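Local coordinates for ribonucleoside-diphosphate reductase subunit beta (Bacillus halodurans C-125, PDB 2RCC), which probably supplies the di-iron, radical-generating small subunit of class I ribonucleotide reductase, which makes deoxyribonucleotides from ribonucleotides for DNA synthesis, at residues H122-S125 with Y126-L130; E76-K79 with K80-L84; A137-D140 with E141-Y145. All coordinates share one frame; numbering follows the deposited sequence. Where two conformers were deposited one is given.

Contact 1 of 3, residues H122-S125 with Y126-L130; sequences HNQS and YSYVL
The ring of Y126 folds back over the preceding turn of its own helix, with the carbonyl oxygen of H122 over one face. CG lies anti to its own carbonyl carbon (chi1 -64°), which swings the ring toward the N-terminal end of the helix and brings CD2 of Y126 to 3.3 Å from O of H122. That same oxygen accepts the bond from N of Y126 (3.1 Å), so it meets both the backbone and the ring of one residue. I216 of helix 207-237 and L85 and A86 of helix 72-87 pack against the ring. An alanine in place of Y126 removes the phenol ring, and would probably leave a gap beside the H122 carbonyl and cost the presumed radical site. V129 is packed tightly as well, its CG2 lying 3.4 Å from O of S125. The imidazole of H122 leads away from the turn, and its NE2 is hydrogen-bonded to OD2 of D219.

Whereas H122, Y126 and V129 are buried, Q124 and Y128 on the other, looser side of the helix are partly exposed. They run side by side, their amide and ring planes 83° apart, and NE2 of Q124 comes no nearer than 4.1 Å to CD1 of Y128. Their polar ends are held elsewhere: OE1 of Q124 by Y45 of the second subunit, OH of Y128 by O of I58. By similarity H122 is an iron ligand and Y126 the active-site tyrosine, a spacing of one helical turn consistent with the metal-radical site of the ferritin-like helical bundle in ribonucleotide reductase small subunits.

Contact 2 of 3, residues E76-K79 with K80-L84; sequences EAFK and KIIGL. With PG4 (tetraethylene glycol), chain D.
K80 reaches past the E76 carbonyl to a bound tetraethylene glycol, which wraps its ammonium group with three ether oxygens and one terminal hydroxyl. NZ of K80 donates to O3 of the glycol at 3.0 Å and, slightly farther, to O1, O2 and O4; with only three hydrogens, at least one must be shared. The molecule's other end returns to the helix, O5 giving a hydrogen bond to OE1 of E76 (2.8 Å). E76 and K80 are thus bridged while OE1 of E76 and NZ of K80 stay 4.9 Å apart. OE2 of E76 meets NZ of K79 in a salt bridge of 3.4 Å whose hydrogen bond is weak, a bend at chi3 (62°) turning the K79 chain toward it.

Behind this polar edge, I82 lays CG2 alongside F78, 3.9 Å from CD1. F197 and F67 meet the F78 ring edge-to-face, and Y126, V129 and L130 of helix 106-133 pack on I82. N of G83 donates to O of K79 at 2.8 Å. The helix is two-faced: one side joins the apolar bundle core, the other gathers opposite charges, the K80 ammonium hydrogen-bonded by an open-chain additive, probably from crystallisation, curled like a crown ether.

Contact 3 of 3, residues A137-D140 with E141-Y145; sequences ATQD and EIFEY
Four successive i to i+4 bonds tie A137-D140 to E141-Y145 in a regular stretch of helix 136-147. They run from N of E141 to O of A137, from I142 to T138, from F143 to Q139 and from E144 to D140, with N-H...O angles between 147° and 162°; the F143 N to Q139 O bond measures 2.9 Å.

The Q139 carbonyl also meets a ring. Its oxygen stands 3.3 Å above the plane of the F143 ring, offset toward the rim, and approaches CG and CD2 most closely. With CG of F143 anti to its own carbonyl carbon (chi1 -59°), the ring is carried back over the preceding turn, where CE2 of F143 lies 4.2 Å from CB of Q139. A86 and F87 of helix 72-87 and L130 of helix 106-133 also pack against this ring.

I142 sends its CG1 branch back along the helix, to 3.3 Å from O of T138, and its CD1 stops 4.3 Å from CG2 of T138. L130 and K79 pack on this branched chain from the two neighbouring helices. E141 instead extends outward, its CB 3.5 Å from O of T138. E144 likewise starts with CB beside a carbonyl, 3.4 Å from O of D140, and its OE2 is hydrogen-bonded to NE2 of H148.

Carbonyl oxygens engaged by backbone N-H groups thus also lie against carbon atoms of the following turn. The apolar members, I142 and F143, seat the helix on its neighbours, while three carboxylates, D140, E141 and E144, probably make the outer side negative, eased at E144 by H148.

All three contacts lie within single helices, each a different one, and the three helices pack together at one side of the chain. Contact 2 is buried and contact 1, on the helix of the presumed active site, partly so, while contact 3 lies at the surface, farther from the chain centre. L130 of contact 1 reaches both of the others: its CD1 touches CG2 of I82 at 3.5 Å, and its CD2 touches CZ of F143 at 3.7 Å. Between contacts 2 and 3, O of G83 lies 3.3 Å from CE1 of F143. Contact 1 carries the presumed metal and radical residues, contact 2 pairs an apolar face with a charged edge, and contact 3 is richest in acidic side chains.

Contact 1 of 3, residues H122-S125 with Y126-L130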
loop_
_atom_site.group_PDB
_atom_site.type_symbol
_atom_site.label_atom_id
_atom_site.label_comp_id
_atom_site.label_asym_id
_atom_site.label_seq_id
_atom_site.Cartn_x
_atom_site.Cartn_y
_atom_site.Cartn_z
ATOM N N HIS A 122 -9.474 -5.309 5.022
ATOM C CA HIS A 122 -10.924 -5.534 4.867
ATOM C C HIS A 122 -11.192 -7.018 4.609
ATOM O O HIS A 122 -12.028 -7.617 5.273
ATOM C CB HIS A 122 -11.566 -4.694 3.748
ATOM C CG HIS A 122 -11.442 -3.206 3.947
ATOM N ND1 HIS A 122 -11.746 -2.288 2.965
ATOM C CD2 HIS A 122 -11.003 -2.490 5.010
ATOM C CE1 HIS A 122 -11.535 -1.067 3.426
ATOM N NE2 HIS A 122 -11.099 -1.161 4.674
ATOM N N ASN A 123 -10.471 -7.613 3.679
ATOM C CA ASN A 123 -10.672 -9.033 3.388
ATOM C C ASN A 123 -10.402 -9.950 4.592
ATOM O O ASN A 123 -11.181 -10.881 4.872
ATOM C CB ASN A 123 -9.861 -9.478 2.181
ATOM C CG ASN A 123 -10.220 -10.900 1.745
ATOM O OD1 ASN A 123 -11.342 -11.175 1.267
ATOM N ND2 ASN A 123 -9.286 -11.812 1.938
ATOM N N GLN A 124 -9.338 -9.674 5.328
ATOM C CA GLN A 124 -9.038 -10.442 6.540
ATOM C C GLN A 124 -10.107 -10.253 7.659
ATOM O O GLN A 124 -10.354 -11.180 8.450
ATOM C CB GLN A 124 -7.614 -10.122 7.018
ATOM C CG GLN A 124 -7.179 -10.847 8.288
ATOM C CD GLN A 124 -7.183 -9.973 9.509
ATOM O OE1 GLN A 124 -6.830 -8.780 9.451
ATOM N NE2 GLN A 124 -7.476 -10.579 10.652
ATOM N N SER A 125 -10.689 -9.057 7.734
ATOM C CA SER A 125 -11.740 -8.751 8.690
ATOM C C SER A 125 -13.001 -9.568 8.386
ATOM O O SER A 125 -13.699 -9.995 9.293
ATOM C CB SER A 125 -12.048 -7.244 8.684
ATOM O OG SER A 125 -10.893 -6.477 8.976
ATOM N N TYR A 126 -13.310 -9.779 7.099
ATOM C CA TYR A 126 -14.471 -10.600 6.756
ATOM C C TYR A 126 -14.250 -12.060 7.219
ATOM O O TYR A 126 -15.142 -12.672 7.810
ATOM C CB TYR A 126 -14.800 -10.583 5.269
ATOM C CG TYR A 126 -15.212 -9.241 4.722
ATOM C CD1 TYR A 126 -16.211 -8.495 5.309
ATOM C CD2 TYR A 126 -14.597 -8.724 3.587
ATOM C CE1 TYR A 126 -16.551 -7.219 4.807
ATOM C CE2 TYR A 126 -14.941 -7.494 3.071
ATOM C CZ TYR A 126 -15.924 -6.748 3.666
ATOM O OH TYR A 126 -16.255 -5.530 3.118
ATOM N N SER A 127 -13.076 -12.598 6.958
ATOM C CA SER A 127 -12.704 -13.927 7.453
ATOM C C SER A 127 -12.750 -14.027 8.947
ATOM O O SER A 127 -13.145 -15.037 9.476
ATOM C CB SER A 127 -11.293 -14.328 7.003
ATOM O OG SER A 127 -11.293 -14.452 5.598
ATOM N N TYR A 128 -12.254 -13.003 9.615
ATOM C CA TYR A 128 -12.245 -12.924 11.079
ATOM C C TYR A 128 -13.664 -13.022 11.697
ATOM O O TYR A 128 -13.868 -13.700 12.718
ATOM C CB TYR A 128 -11.545 -11.614 11.460
ATOM C CG TYR A 128 -11.391 -11.282 12.918
ATOM C CD1 TYR A 128 -10.197 -11.567 13.608
ATOM C CD2 TYR A 128 -12.383 -10.585 13.589
ATOM C CE1 TYR A 128 -10.044 -11.215 14.954
ATOM C CE2 TYR A 128 -12.253 -10.241 14.936
ATOM C CZ TYR A 128 -11.085 -10.545 15.611
ATOM O OH TYR A 128 -10.948 -10.159 16.941
ATOM N N VAL A 129 -14.626 -12.331 11.091
ATOM C CA VAL A 129 -16.017 -12.401 11.510
ATOM C C VAL A 129 -16.537 -13.838 11.278
ATOM O O VAL A 129 -17.054 -14.475 12.193
ATOM C CB VAL A 129 -16.906 -11.363 10.763
ATOM C CG1 VAL A 129 -18.410 -11.607 11.009
ATOM C CG2 VAL A 129 -16.533 -9.935 11.150
ATOM N N LEU A 130 -16.365 -14.363 10.069
ATOM C CA LEU A 130 -16.858 -15.700 9.742
ATOM C C LEU A 130 -16.242 -16.804 10.658
ATOM O O LEU A 130 -16.977 -17.631 11.219
ATOM C CB LEU A 130 -16.638 -15.963 8.253
ATOM C CG LEU A 130 -17.288 -17.185 7.617
ATOM C CD1 LEU A 130 -18.786 -17.143 7.776
ATOM C CD2 LEU A 130 -16.883 -17.321 6.160
#

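Contact 2 of 3, residues E76-K79 with K80-L84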
loop_
_atom_site.group_PDB
_atom_site.type_symbol
_atom_site.label_atom_id
_atom_site.label_comp_id
_atom_site.label_asym_id
_atom_site.label_seq_id
_atom_site.Cartn_x
_atom_site.Cartn_y
_atom_site.Cartn_z
ATOM N N GLU A 76 -28.946 -17.350 8.089
ATOM C CA GLU A 76 -28.619 -17.712 6.710
ATOM C C GLU A 76 -28.173 -16.536 5.847
ATOM O O GLU A 76 -27.186 -16.660 5.121
ATOM C CB GLU A 76 -29.775 -18.485 6.042
ATOM C CG GLU A 76 -29.975 -19.896 6.567
ATOM C CD GLU A 76 -28.760 -20.800 6.328
ATOM O OE1 GLU A 76 -28.166 -20.730 5.218
ATOM O OE2 GLU A 76 -28.405 -21.568 7.262
ATOM N N ALA A 77 -28.882 -15.416 5.920
ATOM C CA ALA A 77 -28.516 -14.202 5.184
ATOM C C ALA A 77 -27.146 -13.714 5.612
ATOM O O ALA A 77 -26.341 -13.360 4.780
ATOM C CB ALA A 77 -29.570 -13.079 5.370
ATOM N N PHE A 78 -26.898 -13.707 6.916
ATOM C CA PHE A 78 -25.620 -13.294 7.477
ATOM C C PHE A 78 -24.490 -14.154 6.926
ATOM O O PHE A 78 -23.480 -13.628 6.494
ATOM C CB PHE A 78 -25.665 -13.431 9.012
ATOM C CG PHE A 78 -24.520 -12.763 9.746
ATOM C CD1 PHE A 78 -23.217 -13.282 9.712
ATOM C CD2 PHE A 78 -24.757 -11.661 10.559
ATOM C CE1 PHE A 78 -22.205 -12.672 10.414
ATOM C CE2 PHE A 78 -23.714 -11.059 11.260
ATOM C CZ PHE A 78 -22.447 -11.585 11.175
ATOM N N LYS A 79 -24.642 -15.478 6.994
ATOM C CA LYS A 79 -23.618 -16.421 6.483
ATOM C C LYS A 79 -23.339 -16.219 5.025
ATOM O O LYS A 79 -22.160 -16.200 4.611
ATOM C CB LYS A 79 -24.029 -17.885 6.757
ATOM C CG LYS A 79 -23.860 -18.269 8.229
ATOM C CD LYS A 79 -24.726 -19.433 8.707
ATOM C CE LYS A 79 -24.449 -20.730 7.999
ATOM N NZ LYS A 79 -25.256 -21.811 8.644
ATOM N N LYS A 80 -24.417 -16.054 4.252
ATOM C CA LYS A 80 -24.309 -15.837 2.810
ATOM C C LYS A 80 -23.588 -14.542 2.481
ATOM O O LYS A 80 -22.690 -14.546 1.645
ATOM C CB LYS A 80 -25.670 -15.842 2.127
ATOM C CG LYS A 80 -26.291 -17.188 1.996
ATOM C CD LYS A 80 -27.746 -17.093 1.632
ATOM C CE LYS A 80 -28.413 -18.468 1.649
ATOM N NZ LYS A 80 -27.971 -19.372 0.559
ATOM N N ILE A 81 -23.931 -13.465 3.175
ATOM C CA ILE A 81 -23.335 -12.156 2.913
ATOM C C ILE A 81 -21.873 -12.071 3.409
ATOM O O ILE A 81 -20.978 -11.700 2.627
ATOM C CB ILE A 81 -24.203 -11.005 3.471
ATOM C CG1 ILE A 81 -25.585 -10.975 2.789
ATOM C CG2 ILE A 81 -23.540 -9.657 3.216
ATOM C CD1 ILE A 81 -26.607 -10.169 3.607
ATOM N N ILE A 82 -21.624 -12.419 4.667
ATOM C CA ILE A 82 -20.252 -12.389 5.195
ATOM C C ILE A 82 -19.370 -13.394 4.427
ATOM O O ILE A 82 -18.243 -13.052 4.089
ATOM C CB ILE A 82 -20.177 -12.563 6.762
ATOM C CG1 ILE A 82 -18.940 -11.859 7.294
ATOM C CG2 ILE A 82 -20.295 -14.056 7.235
ATOM C CD1 ILE A 82 -19.114 -10.295 7.270
ATOM N N GLY A 83 -19.925 -14.581 4.115
ATOM C CA GLY A 83 -19.260 -15.617 3.321
ATOM C C GLY A 83 -18.834 -15.119 1.939
ATOM O O GLY A 83 -17.701 -15.349 1.524
ATOM N N LEU A 84 -19.731 -14.418 1.242
ATOM C CA LEU A 84 -19.447 -13.852 -0.074
ATOM C C LEU A 84 -18.352 -12.798 0.029
ATOM O O LEU A 84 -17.409 -12.797 -0.771
ATOM C CB LEU A 84 -20.688 -13.195 -0.690
ATOM C CG LEU A 84 -20.494 -12.641 -2.107
ATOM C CD1 LEU A 84 -19.931 -13.692 -3.073
ATOM C CD2 LEU A 84 -21.764 -12.077 -2.605
HETATM O O1 PG4 D . -30.944 -19.221 -0.316
HETATM C C1 PG4 D . -31.341 -18.432 -1.450
HETATM C C2 PG4 D . -30.356 -17.334 -1.835
HETATM O O2 PG4 D . -29.041 -17.875 -1.880
HETATM C C3 PG4 D . -28.027 -16.978 -2.306
HETATM C C4 PG4 D . -26.837 -17.815 -2.751
HETATM O O3 PG4 D . -26.187 -18.312 -1.577
HETATM C C5 PG4 D . -25.033 -19.084 -1.884
HETATM C C6 PG4 D . -24.233 -19.281 -0.604
HETATM O O4 PG4 D . -24.929 -20.176 0.263
HETATM C C7 PG4 D . -24.486 -20.237 1.619
HETATM C C8 PG4 D . -25.511 -20.977 2.479
HETATM O O5 PG4 D . -25.866 -20.248 3.674
#

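Contact 3 of 3, residues A137-D140 with E141-Y145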
loop_
_atom_site.group_PDB
_atom_site.type_symbol
_atom_site.label_atom_id
_atom_site.label_comp_id
_atom_site.label_asym_id
_atom_site.label_seq_id
_atom_site.Cartn_x
_atom_site.Cartn_y
_atom_site.Cartn_z
ATOM N N ALA A 137 -15.523 -26.245 8.490
ATOM C CA ALA A 137 -16.255 -27.017 7.475
ATOM C C ALA A 137 -17.457 -26.250 6.952
ATOM O O ALA A 137 -17.754 -26.311 5.748
ATOM C CB ALA A 137 -16.675 -28.398 8.014
ATOM N N THR A 138 -18.130 -25.514 7.837
ATOM C CA THR A 138 -19.287 -24.673 7.451
ATOM C C THR A 138 -18.846 -23.564 6.517
ATOM O O THR A 138 -19.509 -23.316 5.517
ATOM C CB THR A 138 -19.987 -24.122 8.696
ATOM O OG1 THR A 138 -20.418 -25.243 9.467
ATOM C CG2 THR A 138 -21.173 -23.230 8.357
ATOM N N GLN A 139 -17.715 -22.929 6.828
ATOM C CA GLN A 139 -17.136 -21.911 5.947
ATOM C C GLN A 139 -16.855 -22.469 4.573
ATOM O O GLN A 139 -17.179 -21.828 3.572
ATOM C CB GLN A 139 -15.822 -21.369 6.479
ATOM C CG GLN A 139 -15.954 -20.745 7.818
ATOM C CD GLN A 139 -14.683 -20.145 8.306
ATOM O OE1 GLN A 139 -14.252 -20.422 9.435
ATOM N NE2 GLN A 139 -14.066 -19.323 7.482
ATOM N N ASP A 140 -16.257 -23.661 4.532
ATOM C CA ASP A 140 -15.928 -24.315 3.256
ATOM C C ASP A 140 -17.185 -24.578 2.410
ATOM O O ASP A 140 -17.160 -24.426 1.193
ATOM C CB ASP A 140 -15.175 -25.644 3.484
ATOM C CG ASP A 140 -13.768 -25.463 4.085
ATOM O OD1 ASP A 140 -13.198 -24.344 4.064
ATOM O OD2 ASP A 140 -13.241 -26.486 4.578
ATOM N N GLU A 141 -18.265 -24.989 3.063
ATOM C CA GLU A 141 -19.527 -25.205 2.393
ATOM C C GLU A 141 -20.096 -23.890 1.819
ATOM O O GLU A 141 -20.573 -23.857 0.679
ATOM C CB GLU A 141 -20.510 -25.841 3.372
ATOM C CG GLU A 141 -21.890 -26.101 2.787
ATOM C CD GLU A 141 -22.729 -27.077 3.614
ATOM O OE1 GLU A 141 -22.421 -27.272 4.816
ATOM O OE2 GLU A 141 -23.692 -27.653 3.049
ATOM N N ILE A 142 -20.040 -22.821 2.625
ATOM C CA ILE A 142 -20.503 -21.499 2.209
ATOM C C ILE A 142 -19.738 -21.103 0.935
ATOM O O ILE A 142 -20.347 -20.685 -0.058
ATOM C CB ILE A 142 -20.300 -20.410 3.314
ATOM C CG1 ILE A 142 -21.231 -20.621 4.531
ATOM C CG2 ILE A 142 -20.539 -19.014 2.737
ATOM C CD1 ILE A 142 -20.848 -19.794 5.800
ATOM N N PHE A 143 -18.406 -21.265 0.956
ATOM C CA PHE A 143 -17.583 -20.893 -0.204
ATOM C C PHE A 143 -17.871 -21.755 -1.419
ATOM O O PHE A 143 -17.901 -21.241 -2.552
ATOM C CB PHE A 143 -16.083 -20.909 0.126
ATOM C CG PHE A 143 -15.676 -19.967 1.262
ATOM C CD1 PHE A 143 -16.292 -18.723 1.469
ATOM C CD2 PHE A 143 -14.600 -20.303 2.082
ATOM C CE1 PHE A 143 -15.877 -17.899 2.498
ATOM C CE2 PHE A 143 -14.179 -19.455 3.098
ATOM C CZ PHE A 143 -14.817 -18.258 3.301
ATOM N N GLU A 144 -18.142 -23.034 -1.186
ATOM C CA GLU A 144 -18.434 -23.956 -2.267
ATOM C C GLU A 144 -19.752 -23.553 -2.943
ATOM O O GLU A 144 -19.829 -23.539 -4.170
ATOM C CB GLU A 144 -18.467 -25.387 -1.739
ATOM C CG GLU A 144 -18.403 -26.486 -2.800
ATOM C CD GLU A 144 -17.070 -26.543 -3.553
ATOM O OE1 GLU A 144 -16.056 -25.976 -3.073
ATOM O OE2 GLU A 144 -17.047 -27.175 -4.632
ATOM N N TYR A 145 -20.763 -23.188 -2.152
ATOM C CA TYR A 145 -22.013 -22.684 -2.732
ATOM C C TYR A 145 -21.792 -21.427 -3.551
ATOM O O TYR A 145 -22.315 -21.326 -4.657
ATOM C CB TYR A 145 -23.081 -22.432 -1.685
ATOM C CG TYR A 145 -23.779 -23.689 -1.240
ATOM C CD1 TYR A 145 -24.603 -24.388 -2.123
ATOM C CD2 TYR A 145 -23.658 -24.165 0.066
ATOM C CE1 TYR A 145 -25.261 -25.530 -1.734
ATOM C CE2 TYR A 145 -24.322 -25.319 0.464
ATOM C CZ TYR A 145 -25.118 -25.990 -0.444
ATOM O OH TYR A 145 -25.774 -27.131 -0.065
#